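Local coordinates for protein KLLA0C04147p (Kluyveromyces lactis, PDB 5H2D) that binds ergosterol in the sterol pocket of its C-terminal oxysterol-binding (ORD) domain and, like its family, probably transfers sterols between membranes, at residues 95-106 / 228-239; 31-40 / 324-332. All coordinates share one frame; numbering follows the deposited sequence.

Contact 1: residues 95-106 / 228-239; sequences STLRLLYVAIFT and IVNHNTGDYCMI
Helix 95-106 lies over the hairpin of strands 228-230 and 236-239, its axis 8.9 Å from that of strand 236-239 at 32° and running nearly counter to strand 228-230. At the hairpin end the contact is polar. Ser95 OG donates to Asp235 OD2 at 2.7 Å, meeting the carboxylate on its syn side and 15° out of its plane. A water takes a second hold on this buried oxygen and also links Ser95 O to Asn230 ND2; Arg98 NH1 of the helix is 6.4 Å from Asp235 OD2, not in contact. Thr233 OG1 accepts from Asp235 N in an ST turn just before strand 236-239. One turn on, the chemistry becomes apolar. With CG anti to its backbone N (chi1 -180°), Leu99 lays CD2 against the backbone at Tyr236 N, 3.4 Å away, while CD1 reaches Ile228 CG2 at 3.7 Å. Ala103 CB sits 3.6 Å from Cys237 SG, small enough to let the helix settle close. Ile228 CD1 meets Thr106 CG2 tip to tip at 3.8 Å, and Thr106 OG1 donates to Ala103 O (2.7 Å), in the carbonyl plane on a lone pair. Around this helix-on-sheet packing of the ORD domain, Tyr201 of strand 199-203 flanks Leu99, Phe269 of strand 265-272 touches Ala103, and strand 314-319 packs against Leu100 and Ile104.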
loop_
_atom_site.group_PDB
_atom_site.type_symbol
_atom_site.label_atom_id
_atom_site.label_comp_id
_atom_site.label_asym_id
_atom_site.label_seq_id
_atom_site.Cartn_x
_atom_site.Cartn_y
_atom_site.Cartn_z
ATOM N N SER A 95 9.544 22.284 -7.930
ATOM C CA SER A 95 8.459 21.624 -7.204
ATOM C C SER A 95 7.537 20.843 -8.132
ATOM O O SER A 95 6.984 19.814 -7.723
ATOM C CB SER A 95 7.653 22.642 -6.394
ATOM O OG SER A 95 6.992 23.577 -7.230
ATOM N N THR A 96 7.354 21.305 -9.379
ATOM C CA THR A 96 6.471 20.583 -10.296
ATOM C C THR A 96 7.083 19.263 -10.741
ATOM O O THR A 96 6.345 18.315 -11.041
ATOM C CB THR A 96 6.125 21.438 -11.520
ATOM O OG1 THR A 96 7.289 21.624 -12.342
ATOM C CG2 THR A 96 5.577 22.784 -11.083
ATOM N N LEU A 97 8.415 19.184 -10.801
ATOM C CA LEU A 97 9.098 17.929 -11.098
ATOM C C LEU A 97 9.084 16.994 -9.893
ATOM O O LEU A 97 8.958 15.774 -10.058
ATOM C CB LEU A 97 10.532 18.207 -11.564
ATOM C CG LEU A 97 11.430 17.023 -11.945
ATOM C CD1 LEU A 97 10.814 16.189 -13.056
ATOM C CD2 LEU A 97 12.827 17.493 -12.352
ATOM N N ARG A 98 9.184 17.537 -8.681
ATOM C CA ARG A 98 8.910 16.706 -7.512
ATOM C C ARG A 98 7.515 16.098 -7.610
ATOM O O ARG A 98 7.332 14.901 -7.357
ATOM C CB ARG A 98 9.058 17.518 -6.226
ATOM C CG ARG A 98 10.445 18.113 -6.048
ATOM C CD ARG A 98 10.776 18.411 -4.586
ATOM N NE ARG A 98 10.009 19.538 -4.054
ATOM C CZ ARG A 98 10.376 20.811 -4.187
ATOM N NH1 ARG A 98 9.626 21.780 -3.680
ATOM N NH2 ARG A 98 11.488 21.105 -4.848
ATOM N N LEU A 99 6.523 16.904 -7.993
ATOM C CA LEU A 99 5.160 16.396 -8.102
ATOM C C LEU A 99 5.050 15.316 -9.175
ATOM O O LEU A 99 4.333 14.330 -8.996
ATOM C CB LEU A 99 4.185 17.540 -8.379
ATOM C CG LEU A 99 2.710 17.166 -8.510
ATOM C CD1 LEU A 99 2.263 16.239 -7.360
ATOM C CD2 LEU A 99 1.803 18.387 -8.584
ATOM N N LEU A 100 5.740 15.488 -10.304
ATOM C CA LEU A 100 5.716 14.454 -11.335
ATOM C C LEU A 100 6.143 13.106 -10.767
ATOM O O LEU A 100 5.498 12.072 -11.010
ATOM C CB LEU A 100 6.622 14.850 -12.501
ATOM C CG LEU A 100 6.820 13.796 -13.600
ATOM C CD1 LEU A 100 5.507 13.527 -14.340
ATOM C CD2 LEU A 100 7.922 14.212 -14.559
ATOM N N TYR A 101 7.241 13.096 -10.015
ATOM C CA TYR A 101 7.741 11.836 -9.479
ATOM C C TYR A 101 6.869 11.320 -8.336
ATOM O O TYR A 101 6.692 10.102 -8.210
ATOM C CB TYR A 101 9.207 11.995 -9.074
ATOM C CG TYR A 101 10.138 11.826 -10.264
ATOM C CD1 TYR A 101 10.119 12.737 -11.318
ATOM C CD2 TYR A 101 11.021 10.761 -10.338
ATOM C CE1 TYR A 101 10.946 12.579 -12.413
ATOM C CE2 TYR A 101 11.852 10.594 -11.430
ATOM C CZ TYR A 101 11.816 11.516 -12.462
ATOM O OH TYR A 101 12.641 11.381 -13.559
ATOM N N VAL A 102 6.300 12.213 -7.517
ATOM C CA VAL A 102 5.298 11.785 -6.536
ATOM C C VAL A 102 4.138 11.097 -7.242
ATOM O O VAL A 102 3.686 10.016 -6.833
ATOM C CB VAL A 102 4.814 12.980 -5.688
ATOM C CG1 VAL A 102 3.526 12.627 -4.933
ATOM C CG2 VAL A 102 5.888 13.413 -4.702
ATOM N N ALA A 103 3.637 11.712 -8.320
ATOM C CA ALA A 103 2.510 11.145 -9.051
ATOM C C ALA A 103 2.847 9.772 -9.599
ATOM O O ALA A 103 2.046 8.836 -9.507
ATOM C CB ALA A 103 2.101 12.072 -10.195
ATOM N N ILE A 104 4.018 9.645 -10.221
ATOM C CA ILE A 104 4.352 8.347 -10.787
ATOM C C ILE A 104 4.571 7.328 -9.675
ATOM O O ILE A 104 4.200 6.160 -9.825
ATOM C CB ILE A 104 5.540 8.485 -11.753
ATOM C CG1 ILE A 104 5.066 9.288 -12.971
ATOM C CG2 ILE A 104 6.044 7.115 -12.188
ATOM C CD1 ILE A 104 6.162 9.775 -13.894
ATOM N N PHE A 105 5.084 7.756 -8.514
ATOM C CA PHE A 105 5.072 6.859 -7.357
ATOM C C PHE A 105 3.666 6.335 -7.055
ATOM O O PHE A 105 3.493 5.144 -6.759
ATOM C CB PHE A 105 5.645 7.554 -6.121
ATOM C CG PHE A 105 5.404 6.790 -4.845
ATOM C CD1 PHE A 105 6.186 5.691 -4.521
ATOM C CD2 PHE A 105 4.389 7.168 -3.976
ATOM C CE1 PHE A 105 5.947 4.971 -3.341
ATOM C CE2 PHE A 105 4.158 6.473 -2.799
ATOM C CZ PHE A 105 4.935 5.372 -2.479
ATOM N N THR A 106 2.649 7.205 -7.082
ATOM C CA THR A 106 1.306 6.724 -6.747
ATOM C C THR A 106 0.787 5.723 -7.772
ATOM O O THR A 106 -0.042 4.871 -7.426
ATOM C CB THR A 106 0.296 7.879 -6.602
ATOM O OG1 THR A 106 -0.067 8.403 -7.887
ATOM C CG2 THR A 106 0.853 9.002 -5.715
ATOM N N ILE A 228 -3.725 14.832 -7.095
ATOM C CA ILE A 228 -2.721 15.068 -6.067
ATOM C C ILE A 228 -2.518 16.570 -5.959
ATOM O O ILE A 228 -2.316 17.249 -6.975
ATOM C CB ILE A 228 -1.396 14.368 -6.405
ATOM C CG1 ILE A 228 -1.635 12.885 -6.695
ATOM C CG2 ILE A 228 -0.383 14.586 -5.295
ATOM C CD1 ILE A 228 -0.409 12.223 -7.234
ATOM N N VAL A 229 -2.557 17.088 -4.737
ATOM C CA VAL A 229 -2.355 18.515 -4.515
ATOM C C VAL A 229 -1.176 18.716 -3.576
ATOM O O VAL A 229 -1.030 18.007 -2.572
ATOM C CB VAL A 229 -3.630 19.194 -3.974
ATOM C CG1 VAL A 229 -4.742 19.092 -5.003
ATOM C CG2 VAL A 229 -4.080 18.570 -2.681
ATOM N N ASN A 230 -0.317 19.675 -3.920
ATOM C CA ASN A 230 0.750 20.110 -3.031
ATOM C C ASN A 230 0.205 21.273 -2.218
ATOM O O ASN A 230 -0.019 22.361 -2.760
ATOM C CB ASN A 230 1.992 20.516 -3.816
ATOM C CG ASN A 230 3.129 20.963 -2.917
ATOM O OD1 ASN A 230 2.907 21.582 -1.872
ATOM N ND2 ASN A 230 4.351 20.643 -3.309
ATOM N N HIS A 231 -0.028 21.044 -0.926
ATOM C CA HIS A 231 -0.688 22.059 -0.116
ATOM C C HIS A 231 0.193 23.269 0.135
ATOM O O HIS A 231 -0.314 24.303 0.582
ATOM C CB HIS A 231 -1.139 21.463 1.212
ATOM C CG HIS A 231 -2.240 20.463 1.068
ATOM N ND1 HIS A 231 -3.571 20.791 1.210
ATOM C CD2 HIS A 231 -2.206 19.142 0.775
ATOM C CE1 HIS A 231 -4.311 19.711 1.022
ATOM N NE2 HIS A 231 -3.505 18.697 0.757
ATOM N N ASN A 232 1.484 23.168 -0.149
ATOM C CA ASN A 232 2.395 24.260 0.130
ATOM C C ASN A 232 2.634 25.169 -1.069
ATOM O O ASN A 232 2.865 26.367 -0.869
ATOM C CB ASN A 232 3.727 23.704 0.646
ATOM C CG ASN A 232 3.594 23.041 2.015
ATOM O OD1 ASN A 232 3.070 21.928 2.140
ATOM N ND2 ASN A 232 4.075 23.720 3.046
ATOM N N THR A 233 2.536 24.671 -2.306
ATOM C CA THR A 233 3.052 25.481 -3.425
ATOM C C THR A 233 2.098 26.338 -4.312
ATOM O O THR A 233 2.493 27.449 -4.661
ATOM C CB THR A 233 3.911 24.606 -4.376
ATOM O OG1 THR A 233 3.211 23.413 -4.748
ATOM C CG2 THR A 233 5.236 24.251 -3.703
ATOM N N GLY A 234 0.901 25.909 -4.716
ATOM C CA GLY A 234 0.350 24.578 -4.582
ATOM C C GLY A 234 0.063 23.998 -5.973
ATOM O O GLY A 234 -1.001 24.185 -6.581
ATOM N N ASP A 235 1.071 23.312 -6.488
ATOM C CA ASP A 235 0.954 22.543 -7.715
ATOM C C ASP A 235 -0.096 21.436 -7.564
ATOM O O ASP A 235 -0.498 21.069 -6.456
ATOM C CB ASP A 235 2.315 21.949 -8.058
ATOM C CG ASP A 235 3.433 22.969 -7.960
ATOM O OD1 ASP A 235 3.281 24.054 -8.557
ATOM O OD2 ASP A 235 4.457 22.701 -7.293
ATOM N N TYR A 236 -0.555 20.901 -8.696
ATOM C CA TYR A 236 -1.507 19.798 -8.638
ATOM C C TYR A 236 -1.356 18.927 -9.876
ATOM O O TYR A 236 -0.834 19.355 -10.906
ATOM C CB TYR A 236 -2.957 20.288 -8.498
ATOM C CG TYR A 236 -3.428 21.189 -9.627
ATOM C CD1 TYR A 236 -3.110 22.543 -9.634
ATOM C CD2 TYR A 236 -4.188 20.689 -10.675
ATOM C CE1 TYR A 236 -3.532 23.377 -10.662
ATOM C CE2 TYR A 236 -4.619 21.518 -11.704
ATOM C CZ TYR A 236 -4.283 22.856 -11.691
ATOM O OH TYR A 236 -4.705 23.681 -12.715
ATOM N N CYS A 237 -1.821 17.685 -9.757
ATOM C CA CYS A 237 -1.658 16.707 -10.823
ATOM C C CYS A 237 -2.947 15.917 -10.974
ATOM O O CYS A 237 -3.532 15.492 -9.977
ATOM C CB CYS A 237 -0.475 15.764 -10.523
ATOM S SG CYS A 237 -0.337 14.349 -11.639
ATOM N N MET A 238 -3.386 15.738 -12.218
ATOM C CA MET A 238 -4.534 14.908 -12.555
ATOM C C MET A 238 -4.035 13.614 -13.180
ATOM O O MET A 238 -3.232 13.651 -14.121
ATOM C CB MET A 238 -5.472 15.626 -13.532
ATOM C CG MET A 238 -5.880 17.028 -13.120
ATOM S SD MET A 238 -6.807 17.071 -11.581
ATOM C CE MET A 238 -8.035 15.801 -11.855
ATOM N N ILE A 239 -4.491 12.473 -12.646
ATOM C CA ILE A 239 -4.132 11.153 -13.149
ATOM C C ILE A 239 -5.386 10.421 -13.595
ATOM O O ILE A 239 -6.403 10.427 -12.895
ATOM C CB ILE A 239 -3.397 10.316 -12.086
ATOM C CG1 ILE A 239 -2.273 11.146 -11.459
ATOM C CG2 ILE A 239 -2.916 8.989 -12.706
ATOM C CD1 ILE A 239 -1.457 10.377 -10.426
HETATM O O HOH W 1 4.569 20.282 -6.117
#

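Contact 2: residues 31-40 / 324-332; sequences QRLKLGKDDR and PEFPFNLTK
Two irregular segments meet in a partly buried loop-to-loop contact: 31-40, between helices 7-18 and 45-49, lies along 324-332, which leads from strand 314-319 into helix 332-337. Pro327, Phe328 and Phe326 supply most of the 324-332 side. Pro327 CG packs against the backbone at Leu35, 3.1 Å from Leu35 O, and against Leu35 CB. Phe326 CE1 comes within 3.4 Å of Gln31 O and also touches Arg32 CA. Leu33 CD1 comes to the edge of the Phe328 ring, 4.1 Å from CD2, and also reaches Leu330 CD1; Leu35 CD2 approaches CZ of the same ring at 4.0 Å. Asn329 N bonds to Phe326 O, closing a type II beta turn with Pro327 and Phe328 at its corners (Phe328 phi 65°). In this ORD domain the N-terminal segment 31-40 packs on that turn, which precedes helix 332-337, where Thr331 is the N-cap. Arg40 crosses Phe328 at about a right angle: Phe328 CD1 lies 3.5 Å above the guanidinium plane, over its centre, and the two planes are 59° apart. Arg40 NH1 is held by Val64 O, and a water joins NH2 to Phe328 N. Replacing Arg40 by an alanine removes the guanidinium, which would probably cost Phe328 its packing against that group and leave Val64 O without this donor. Lys37 folds back through bends at chi2, chi3 and chi4, its NZ donating to Gly36 O at 2.9 Å beside the backbone of Glu325 and Phe326. Tyr367 of helix 367-390 touches Leu35, Arg40 and the Phe328 ring together.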
loop_
_atom_site.group_PDB
_atom_site.type_symbol
_atom_site.label_atom_id
_atom_site.label_comp_id
_atom_site.label_asym_id
_atom_site.label_seq_id
_atom_site.Cartn_x
_atom_site.Cartn_y
_atom_site.Cartn_z
ATOM N N GLN A 31 13.757 -14.588 -0.253
ATOM C CA GLN A 31 13.820 -14.680 -1.708
ATOM C C GLN A 31 12.785 -15.612 -2.309
ATOM O O GLN A 31 12.518 -15.519 -3.513
ATOM C CB GLN A 31 15.203 -15.167 -2.158
ATOM C CG GLN A 31 16.343 -14.307 -1.685
ATOM C CD GLN A 31 16.406 -12.978 -2.402
ATOM O OE1 GLN A 31 16.470 -12.922 -3.635
ATOM N NE2 GLN A 31 16.379 -11.890 -1.634
ATOM N N ARG A 32 12.237 -16.527 -1.524
ATOM C CA ARG A 32 11.253 -17.469 -2.031
ATOM C C ARG A 32 10.480 -18.019 -0.848
ATOM O O ARG A 32 10.817 -17.772 0.314
ATOM C CB ARG A 32 11.918 -18.596 -2.826
ATOM C CG ARG A 32 12.918 -19.413 -2.021
ATOM C CD ARG A 32 13.150 -20.779 -2.669
ATOM N NE ARG A 32 11.955 -21.623 -2.598
ATOM C CZ ARG A 32 11.767 -22.727 -3.313
ATOM N NH1 ARG A 32 12.692 -23.135 -4.173
ATOM N NH2 ARG A 32 10.643 -23.422 -3.177
ATOM N N LEU A 33 9.413 -18.744 -1.163
ATOM C CA LEU A 33 8.619 -19.454 -0.175
ATOM C C LEU A 33 9.065 -20.906 -0.102
ATOM O O LEU A 33 9.674 -21.439 -1.029
ATOM C CB LEU A 33 7.133 -19.395 -0.521
ATOM C CG LEU A 33 6.558 -17.995 -0.717
ATOM C CD1 LEU A 33 5.074 -18.101 -1.038
ATOM C CD2 LEU A 33 6.806 -17.159 0.527
ATOM N N LYS A 34 8.735 -21.552 1.013
ATOM C CA LYS A 34 9.036 -22.977 1.119
ATOM C C LYS A 34 8.252 -23.767 0.077
ATOM O O LYS A 34 8.790 -24.687 -0.547
ATOM C CB LYS A 34 8.748 -23.477 2.535
ATOM C CG LYS A 34 7.284 -23.565 2.896
ATOM C CD LYS A 34 7.110 -24.003 4.338
ATOM C CE LYS A 34 7.912 -25.264 4.635
ATOM N NZ LYS A 34 7.353 -26.457 3.929
ATOM N N LEU A 35 6.987 -23.414 -0.136
ATOM C CA LEU A 35 6.234 -23.958 -1.258
ATOM C C LEU A 35 6.914 -23.561 -2.569
ATOM O O LEU A 35 7.222 -22.387 -2.792
ATOM C CB LEU A 35 4.801 -23.422 -1.208
ATOM C CG LEU A 35 3.557 -24.300 -1.284
ATOM C CD1 LEU A 35 3.578 -25.433 -0.271
ATOM C CD2 LEU A 35 2.337 -23.406 -1.069
ATOM N N GLY A 36 7.168 -24.537 -3.436
ATOM C CA GLY A 36 7.845 -24.228 -4.685
ATOM C C GLY A 36 6.862 -23.723 -5.715
ATOM O O GLY A 36 7.145 -22.815 -6.506
ATOM N N LYS A 37 5.702 -24.361 -5.714
ATOM C CA LYS A 37 4.475 -23.864 -6.309
ATOM C C LYS A 37 3.353 -24.439 -5.453
ATOM O O LYS A 37 3.584 -24.861 -4.315
ATOM C CB LYS A 37 4.383 -24.260 -7.794
ATOM C CG LYS A 37 3.378 -23.446 -8.596
ATOM C CD LYS A 37 3.845 -22.006 -8.733
ATOM C CE LYS A 37 5.287 -21.965 -9.226
ATOM N NZ LYS A 37 6.103 -20.937 -8.528
ATOM N N ASP A 38 2.144 -24.486 -5.987
ATOM C CA ASP A 38 1.125 -25.278 -5.317
ATOM C C ASP A 38 -0.045 -25.474 -6.260
ATOM O O ASP A 38 -0.177 -24.792 -7.277
ATOM C CB ASP A 38 0.675 -24.653 -3.995
ATOM C CG ASP A 38 0.330 -25.707 -2.951
ATOM O OD1 ASP A 38 1.183 -26.585 -2.687
ATOM O OD2 ASP A 38 -0.797 -25.678 -2.416
ATOM N N ASP A 39 -0.885 -26.436 -5.900
ATOM C CA ASP A 39 -1.913 -26.937 -6.793
ATOM C C ASP A 39 -3.294 -26.755 -6.196
ATOM O O ASP A 39 -4.106 -27.686 -6.213
ATOM C CB ASP A 39 -1.673 -28.414 -7.111
ATOM C CG ASP A 39 -0.845 -28.611 -8.360
ATOM O OD1 ASP A 39 -1.426 -28.987 -9.400
ATOM O OD2 ASP A 39 0.384 -28.381 -8.300
ATOM N N ARG A 40 -3.574 -25.578 -5.657
ATOM C CA ARG A 40 -4.960 -25.241 -5.402
ATOM C C ARG A 40 -5.716 -25.385 -6.719
ATOM O O ARG A 40 -5.235 -24.907 -7.754
ATOM C CB ARG A 40 -5.096 -23.820 -4.860
ATOM C CG ARG A 40 -4.486 -23.600 -3.477
ATOM C CD ARG A 40 -4.438 -22.106 -3.173
ATOM N NE ARG A 40 -3.677 -21.384 -4.197
ATOM C CZ ARG A 40 -3.842 -20.096 -4.499
ATOM N NH1 ARG A 40 -4.747 -19.368 -3.861
ATOM N NH2 ARG A 40 -3.102 -19.534 -5.444
ATOM N N PRO A 324 9.374 -13.168 -11.209
ATOM C CA PRO A 324 9.457 -14.627 -11.303
ATOM C C PRO A 324 8.141 -15.260 -10.894
ATOM O O PRO A 324 7.284 -14.631 -10.267
ATOM C CB PRO A 324 10.578 -14.993 -10.320
ATOM C CG PRO A 324 11.274 -13.700 -9.990
ATOM C CD PRO A 324 10.245 -12.620 -10.159
ATOM N N GLU A 325 7.988 -16.530 -11.267
ATOM C CA GLU A 325 6.855 -17.321 -10.809
ATOM C C GLU A 325 7.038 -17.688 -9.346
ATOM O O GLU A 325 8.080 -18.220 -8.951
ATOM C CB GLU A 325 6.717 -18.587 -11.651
ATOM C CG GLU A 325 6.371 -18.318 -13.088
ATOM C CD GLU A 325 4.977 -17.741 -13.266
ATOM O OE1 GLU A 325 4.341 -17.372 -12.254
ATOM O OE2 GLU A 325 4.518 -17.660 -14.426
ATOM N N PHE A 326 6.032 -17.392 -8.539
ATOM C CA PHE A 326 5.995 -17.770 -7.136
ATOM C C PHE A 326 4.620 -18.371 -6.853
ATOM O O PHE A 326 3.650 -18.049 -7.532
ATOM C CB PHE A 326 6.202 -16.576 -6.192
ATOM C CG PHE A 326 7.609 -16.069 -6.138
ATOM C CD1 PHE A 326 8.600 -16.810 -5.521
ATOM C CD2 PHE A 326 7.928 -14.836 -6.658
ATOM C CE1 PHE A 326 9.899 -16.333 -5.455
ATOM C CE2 PHE A 326 9.211 -14.351 -6.595
ATOM C CZ PHE A 326 10.203 -15.101 -5.997
ATOM N N PRO A 327 4.527 -19.214 -5.832
ATOM C CA PRO A 327 3.193 -19.611 -5.360
ATOM C C PRO A 327 2.349 -18.369 -5.110
ATOM O O PRO A 327 2.851 -17.331 -4.670
ATOM C CB PRO A 327 3.492 -20.369 -4.061
ATOM C CG PRO A 327 4.933 -20.820 -4.204
ATOM C CD PRO A 327 5.609 -19.729 -4.981
ATOM N N PHE A 328 1.060 -18.466 -5.425
ATOM C CA PHE A 328 0.093 -17.387 -5.238
ATOM C C PHE A 328 0.400 -16.188 -6.125
ATOM O O PHE A 328 -0.202 -15.119 -5.947
ATOM C CB PHE A 328 0.019 -16.946 -3.769
ATOM C CG PHE A 328 -0.006 -18.096 -2.790
ATOM C CD1 PHE A 328 -1.175 -18.787 -2.553
ATOM C CD2 PHE A 328 1.141 -18.472 -2.113
ATOM C CE1 PHE A 328 -1.196 -19.839 -1.666
ATOM C CE2 PHE A 328 1.123 -19.532 -1.222
ATOM C CZ PHE A 328 -0.052 -20.212 -1.003
ATOM N N ASN A 329 1.315 -16.334 -7.088
ATOM C CA ASN A 329 1.641 -15.270 -8.034
ATOM C C ASN A 329 2.179 -14.032 -7.334
ATOM O O ASN A 329 2.018 -12.907 -7.817
ATOM C CB ASN A 329 0.436 -14.915 -8.913
ATOM C CG ASN A 329 0.163 -15.963 -9.964
ATOM O OD1 ASN A 329 1.002 -16.828 -10.219
ATOM N ND2 ASN A 329 -0.996 -15.886 -10.596
ATOM N N LEU A 330 2.831 -14.219 -6.192
ATOM C CA LEU A 330 3.376 -13.081 -5.472
ATOM C C LEU A 330 4.515 -12.438 -6.251
ATOM O O LEU A 330 5.219 -13.094 -7.026
ATOM C CB LEU A 330 3.886 -13.513 -4.105
ATOM C CG LEU A 330 2.860 -14.068 -3.123
ATOM C CD1 LEU A 330 3.528 -14.243 -1.766
ATOM C CD2 LEU A 330 1.635 -13.147 -3.012
ATOM N N THR A 331 4.694 -11.138 -6.037
ATOM C CA THR A 331 5.878 -10.436 -6.520
ATOM C C THR A 331 7.075 -10.730 -5.620
ATOM O O THR A 331 6.935 -11.184 -4.485
ATOM C CB THR A 331 5.659 -8.924 -6.537
ATOM O OG1 THR A 331 5.388 -8.470 -5.203
ATOM C CG2 THR A 331 4.509 -8.532 -7.476
ATOM N N LYS A 332 8.272 -10.426 -6.128
ATOM C CA LYS A 332 9.463 -10.506 -5.285
ATOM C C LYS A 332 9.291 -9.672 -4.025
ATOM O O LYS A 332 9.603 -10.121 -2.914
ATOM C CB LYS A 332 10.700 -10.024 -6.049
ATOM C CG LYS A 332 11.263 -10.977 -7.081
ATOM C CD LYS A 332 12.761 -10.655 -7.311
ATOM C CE LYS A 332 13.077 -10.263 -8.749
ATOM N NZ LYS A 332 12.525 -8.928 -9.122
HETATM O O HOH W 2 -0.448 -21.177 -6.116
#

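The two contacts lie on opposite sides of the chain's centre, their own centres about 36 Å and their nearest atoms about 14 Å apart, and share no helix or strand. Contact 1 is the more buried: a helix rests on paired strands, with an apolar middle and a buried carboxylate at the hairpin end. Contact 2 joins two loops nearer the surface, where one proline, two phenylalanine rings, leucines, and the polar ends of an arginine and a lysine do the work and no clear hydrogen bond crosses directly. The side chain of Thr106 is about 9 Å and that of Arg40 about 10 Å from bound ergosterol, and in sequence 31-40 and 324-332 bracket both segments of contact 1.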